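Local atomic coordinates of cytokinesis protein 2 (Saccharomyces cerevisiae, PDB entry 4WPE), a protein that mediates the cytoskeletal rearrangements needed for cytokinesis, binds phospholipid and actin filaments, and forms a ring that colocalizes with the medial actin ring after the onset of mitosis. Residues T81-V84 with V85-V88; D195-K198 with Q199-K202. All coordinates share one frame; numbering follows the deposited sequence.

Contact 1 (T81-V84 with V85-V88)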
ATOM      1  N   THR A  81      20.426   3.184  12.349  1.00 86.19           N
ATOM      2  CA  THR A  81      19.356   3.859  11.617  1.00 77.17           C
ATOM      3  C   THR A  81      18.837   2.947  10.498  1.00 69.72           C
ATOM      4  O   THR A  81      17.671   3.028  10.118  1.00 70.84           O
ATOM      5  CB  THR A  81      19.817   5.226  11.040  1.00 70.84           C
ATOM      6  OG1 THR A  81      18.690   6.099  10.898  1.00 70.60           O
ATOM      7  CG2 THR A  81      20.497   5.069   9.696  1.00 77.76           C
ATOM      8  N   PHE A  82      19.698   2.068   9.989  1.00 68.17           N
ATOM      9  CA  PHE A  82      19.286   1.113   8.967  1.00 68.72           C
ATOM     10  C   PHE A  82      18.320   0.105   9.572  1.00 75.58           C
ATOM     11  O   PHE A  82      17.443  -0.419   8.886  1.00 84.33           O
ATOM     12  CB  PHE A  82      20.491   0.388   8.358  1.00 73.83           C
ATOM     13  CG  PHE A  82      21.170   1.144   7.244  1.00 75.85           C
ATOM     14  CD1 PHE A  82      21.004   2.512   7.105  1.00 75.07           C
ATOM     15  CD2 PHE A  82      21.969   0.477   6.328  1.00 78.45           C
ATOM     16  CE1 PHE A  82      21.630   3.201   6.081  1.00 74.39           C
ATOM     17  CE2 PHE A  82      22.595   1.162   5.300  1.00 81.64           C
ATOM     18  CZ  PHE A  82      22.425   2.524   5.178  1.00 78.28           C
ATOM     19  N   ASN A  83      18.484  -0.159  10.864  1.00 71.57           N
ATOM     20  CA  ASN A  83      17.642  -1.125  11.557  1.00 71.82           C
ATOM     21  C   ASN A  83      16.313  -0.519  12.001  1.00 68.06           C
ATOM     22  O   ASN A  83      15.315  -1.229  12.135  1.00 74.28           O
ATOM     23  CB  ASN A  83      18.384  -1.711  12.759  1.00 78.32           C
ATOM     24  CG  ASN A  83      19.467  -2.697  12.351  1.00 81.48           C
ATOM     25  OD1 ASN A  83      19.298  -3.468  11.404  1.00 83.37           O
ATOM     26  ND2 ASN A  83      20.587  -2.676  13.064  1.00 83.73           N
ATOM     27  N   VAL A  84      16.299   0.791  12.229  1.00 63.81           N
ATOM     28  CA  VAL A  84      15.052   1.488  12.526  1.00 61.10           C
ATOM     29  C   VAL A  84      14.164   1.461  11.290  1.00 63.46           C
ATOM     30  O   VAL A  84      12.973   1.171  11.379  1.00 62.47           O
ATOM     31  CB  VAL A  84      15.288   2.945  12.970  1.00 61.34           C
ATOM     32  CG1 VAL A  84      13.991   3.739  12.917  1.00 69.84           C
ATOM     33  CG2 VAL A  84      15.878   2.984  14.369  1.00 62.87           C
ATOM     34  N   VAL A  85      14.757   1.754  10.136  1.00 66.70           N
ATOM     35  CA  VAL A  85      14.049   1.654   8.864  1.00 63.07           C
ATOM     36  C   VAL A  85      13.491   0.249   8.689  1.00 64.42           C
ATOM     37  O   VAL A  85      12.346   0.067   8.280  1.00 69.10           O
ATOM     38  CB  VAL A  85      14.965   1.992   7.669  1.00 60.36           C
ATOM     39  CG1 VAL A  85      14.227   1.791   6.355  1.00 44.28           C
ATOM     40  CG2 VAL A  85      15.480   3.417   7.776  1.00 57.00           C
ATOM     41  N   LEU A  86      14.312  -0.740   9.024  1.00 70.25           N
ATOM     42  CA  LEU A  86      13.919  -2.136   8.914  1.00 65.26           C
ATOM     43  C   LEU A  86      12.737  -2.460   9.820  1.00 61.74           C
ATOM     44  O   LEU A  86      11.795  -3.133   9.402  1.00 64.07           O
ATOM     45  CB  LEU A  86      15.101  -3.045   9.245  1.00 63.28           C
ATOM     46  CG  LEU A  86      14.855  -4.549   9.159  1.00 62.78           C
ATOM     47  CD1 LEU A  86      14.304  -4.920   7.792  1.00 57.32           C
ATOM     48  CD2 LEU A  86      16.147  -5.300   9.438  1.00 62.02           C
ATOM     49  N   SER A  87      12.781  -1.973  11.056  1.00 63.71           N
ATOM     50  CA  SER A  87      11.730  -2.279  12.025  1.00 67.74           C
ATOM     51  C   SER A  87      10.455  -1.480  11.748  1.00 70.03           C
ATOM     52  O   SER A  87       9.345  -1.986  11.926  1.00 71.39           O
ATOM     53  CB  SER A  87      12.221  -2.016  13.452  1.00 63.99           C
ATOM     54  OG  SER A  87      12.022  -0.665  13.828  1.00 65.38           O
ATOM     55  N   VAL A  88      10.618  -0.234  11.316  1.00 68.71           N
ATOM     56  CA  VAL A  88       9.483   0.606  10.956  1.00 66.85           C
ATOM     57  C   VAL A  88       8.678  -0.026   9.826  1.00 63.75           C
ATOM     58  O   VAL A  88       7.451  -0.092   9.885  1.00 62.34           O
ATOM     59  CB  VAL A  88       9.939   2.022  10.531  1.00 70.38           C
ATOM     60  CG1 VAL A  88       8.886   2.697   9.659  1.00 77.07           C
ATOM     61  CG2 VAL A  88      10.264   2.867  11.753  1.00 70.30           C
TER
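Val84 O takes two donors from the next turn of the helix. Val88 N reaches it at 2.7 Å, nearly along the C=O axis. Ser87 OG, in contrast, meets the carbonyl from its flank, in a second hydrogen bond of 3.2 Å with a C=O...OG angle of 119°. Ser87 can do this because OG sits between its own backbone N and carbonyl carbon (chi1 87°), which turns the hydroxyl back toward the preceding turn. Ser87 N is satisfied separately, by Asn83 O at 2.9 Å. The two remaining i to i+4 bonds run from Val85 N to Thr81 O and from Leu86 N to Phe82 O. The first is the straighter, with an N-H...O angle of 171°. This turn belongs to helix 76-162 of the F-BAR domain, an elongated helical dimer. Val85 and Val88 pack on helix 170-259, and Leu86 on helix 37-71. Phe82 and Val85 also touch Met40 of the second subunit. With an alanine here instead of Ser87, Val84 O would probably keep the Val88 amide but lose its hydroxyl donor. Beside the Val88 amide bond the valines meet by one methyl each, Val84 CG1 lying 4.0 Å from Val88 CG2 as the two side chains cross obliquely. Leu86 CD2 comes to 4.1 Å from Asn83 OD1.

Contact 2 (D195-K198 with Q199-K202)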
ATOM      1  N   ASP A 195     -73.936  -9.918  -5.999  1.00 49.95           N
ATOM      2  CA  ASP A 195     -73.937  -9.168  -4.748  1.00 53.24           C
ATOM      3  C   ASP A 195     -72.898  -9.721  -3.781  1.00 51.42           C
ATOM      4  O   ASP A 195     -72.192  -8.959  -3.122  1.00 48.96           O
ATOM      5  CB  ASP A 195     -75.321  -9.194  -4.100  1.00 59.44           C
ATOM      6  CG  ASP A 195     -76.318  -8.290  -4.807  1.00 71.71           C
ATOM      7  OD1 ASP A 195     -75.893  -7.302  -5.443  1.00 71.07           O
ATOM      8  OD2 ASP A 195     -77.531  -8.572  -4.726  1.00 81.11           O
ATOM      9  N   VAL A 196     -72.805 -11.046  -3.702  1.00 51.05           N
ATOM     10  CA  VAL A 196     -71.862 -11.680  -2.791  1.00 56.46           C
ATOM     11  C   VAL A 196     -70.423 -11.468  -3.265  1.00 63.11           C
ATOM     12  O   VAL A 196     -69.537 -11.154  -2.465  1.00 58.49           O
ATOM     13  CB  VAL A 196     -72.154 -13.197  -2.621  1.00 52.34           C
ATOM     14  CG1 VAL A 196     -72.303 -13.889  -3.961  1.00 52.31           C
ATOM     15  CG2 VAL A 196     -71.061 -13.862  -1.793  1.00 52.47           C
ATOM     16  N   LEU A 197     -70.199 -11.609  -4.567  1.00 61.26           N
ATOM     17  CA  LEU A 197     -68.870 -11.422  -5.130  1.00 54.88           C
ATOM     18  C   LEU A 197     -68.454  -9.959  -5.037  1.00 60.79           C
ATOM     19  O   LEU A 197     -67.264  -9.648  -4.969  1.00 66.20           O
ATOM     20  CB  LEU A 197     -68.823 -11.905  -6.580  1.00 49.24           C
ATOM     21  CG  LEU A 197     -67.431 -12.018  -7.205  1.00 68.26           C
ATOM     22  CD1 LEU A 197     -66.397 -12.508  -6.190  1.00 73.71           C
ATOM     23  CD2 LEU A 197     -67.473 -12.942  -8.410  1.00 69.78           C
ATOM     24  N   LYS A 198     -69.436  -9.061  -5.031  1.00 57.42           N
ATOM     25  CA  LYS A 198     -69.149  -7.654  -4.795  1.00 52.32           C
ATOM     26  C   LYS A 198     -68.608  -7.487  -3.385  1.00 52.02           C
ATOM     27  O   LYS A 198     -67.595  -6.826  -3.184  1.00 57.78           O
ATOM     28  CB  LYS A 198     -70.389  -6.784  -4.989  1.00 46.91           C
ATOM     29  CG  LYS A 198     -70.562  -6.232  -6.400  1.00 50.87           C
ATOM     30  CD  LYS A 198     -71.714  -5.237  -6.450  1.00 66.03           C
ATOM     31  CE  LYS A 198     -71.849  -4.593  -7.821  1.00 71.90           C
ATOM     32  NZ  LYS A 198     -72.909  -3.544  -7.825  1.00 76.00           N
ATOM     33  N   GLN A 199     -69.264  -8.111  -2.412  1.00 50.07           N
ATOM     34  CA  GLN A 199     -68.850  -7.946  -1.022  1.00 58.49           C
ATOM     35  C   GLN A 199     -67.515  -8.640  -0.741  1.00 59.68           C
ATOM     36  O   GLN A 199     -66.740  -8.186   0.099  1.00 55.06           O
ATOM     37  CB  GLN A 199     -69.944  -8.452  -0.076  1.00 59.26           C
ATOM     38  CG  GLN A 199     -70.353  -7.417   0.970  1.00 71.24           C
ATOM     39  CD  GLN A 199     -71.186  -6.288   0.388  1.00 85.72           C
ATOM     40  OE1 GLN A 199     -72.052  -6.514  -0.455  1.00 92.02           O
ATOM     41  NE2 GLN A 199     -70.918  -5.061   0.829  1.00 89.48           N
ATOM     42  N   GLU A 200     -67.240  -9.727  -1.457  1.00 58.61           N
ATOM     43  CA  GLU A 200     -65.945 -10.398  -1.351  1.00 50.48           C
ATOM     44  C   GLU A 200     -64.823  -9.475  -1.808  1.00 60.33           C
ATOM     45  O   GLU A 200     -63.722  -9.490  -1.261  1.00 69.04           O
ATOM     46  CB  GLU A 200     -65.925 -11.684  -2.178  1.00 52.19           C
ATOM     47  CG  GLU A 200     -66.606 -12.861  -1.514  1.00 66.12           C
ATOM     48  CD  GLU A 200     -66.435 -14.142  -2.303  1.00 79.45           C
ATOM     49  OE1 GLU A 200     -65.655 -14.142  -3.281  1.00 83.52           O
ATOM     50  OE2 GLU A 200     -67.086 -15.148  -1.951  1.00 83.97           O
ATOM     51  N   TYR A 201     -65.126  -8.673  -2.821  1.00 58.52           N
ATOM     52  CA  TYR A 201     -64.172  -7.736  -3.396  1.00 56.90           C
ATOM     53  C   TYR A 201     -63.889  -6.565  -2.458  1.00 58.99           C
ATOM     54  O   TYR A 201     -62.736  -6.182  -2.268  1.00 68.92           O
ATOM     55  CB  TYR A 201     -64.696  -7.236  -4.742  1.00 60.50           C
ATOM     56  CG  TYR A 201     -63.868  -6.152  -5.379  1.00 66.78           C
ATOM     57  CD1 TYR A 201     -62.564  -6.396  -5.789  1.00 70.94           C
ATOM     58  CD2 TYR A 201     -64.399  -4.888  -5.591  1.00 68.07           C
ATOM     59  CE1 TYR A 201     -61.809  -5.407  -6.377  1.00 65.67           C
ATOM     60  CE2 TYR A 201     -63.653  -3.894  -6.181  1.00 72.49           C
ATOM     61  CZ  TYR A 201     -62.359  -4.158  -6.573  1.00 71.80           C
ATOM     62  OH  TYR A 201     -61.615  -3.163  -7.161  1.00 76.90           O
ATOM     63  N   LYS A 202     -64.939  -6.001  -1.869  1.00 55.37           N
ATOM     64  CA  LYS A 202     -64.780  -4.914  -0.904  1.00 56.32           C
ATOM     65  C   LYS A 202     -64.057  -5.394   0.350  1.00 56.31           C
ATOM     66  O   LYS A 202     -63.332  -4.630   0.984  1.00 61.27           O
ATOM     67  CB  LYS A 202     -66.141  -4.309  -0.540  1.00 56.98           C
ATOM     68  CG  LYS A 202     -67.106  -4.265  -1.713  1.00 74.44           C
ATOM     69  CD  LYS A 202     -68.264  -3.299  -1.513  1.00 80.09           C
ATOM     70  CE  LYS A 202     -68.973  -3.038  -2.840  1.00 81.11           C
ATOM     71  NZ  LYS A 202     -70.407  -2.671  -2.674  1.00 85.49           N
TER
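Leu197 and Glu200 meet on one flank of helix 170-259, a long helix of the F-BAR domain; residues 195-202 lie in a predicted coiled coil. The leucine has CG opposite its backbone N (chi1 -169°), and its CD1 methyl lies 3.4 Å from Glu200 OE1. The methyl also comes within 4.1 Å of Glu200 CB. The closer-packed side is that of Leu197 and Tyr201, both partly exposed, which rest on helix 76-162: Leu197 touches Cys143, and Tyr201 touches Lys139 and Lys140. Glu200 N bonds to Val196 O at 2.9 Å, and Gln199 N to Asp195 O. Tyr201 N donates to Leu197 O at 3.2 Å, and more weakly to Lys198 O.

The solvent side is looser. Val196, Lys198, Gln199, Glu200 and Lys202 are all exposed. Val196 runs beside Glu200, pointing the same way, but its CG2 stays 4.2 Å from Glu200 OE2. The glutamate chain is extended beyond CG, whereas that of Gln199 is bent at chi2 (73°). Lys202 N is held by Lys198 O at 3.1 Å. The two lysine chains are also extended beyond CG. Their like charges would probably disfavour a closer approach than the one seen, with Lys198 NZ 5.8 Å from Lys202 NZ.

How the contacts relate
Contact 1 comes first along the chain, near the start of helix 76-162. Contact 2 follows on the next long helix, 170-259. Their centres are about 85 Å apart and their nearest atoms about 71 Å, on opposite sides of the chain's centre. Both lie in the F-BAR domain, and each packs against the helix that carries the other. The same two long helices therefore run together at both places. The surroundings differ. Residues 81-88 are mostly buried and reach the second subunit, whereas residues 195-202 lie at the surface, untouched by the other chain. Contact 1 thus lies where the subunits meet, contact 2 on a part of the domain away from that interface.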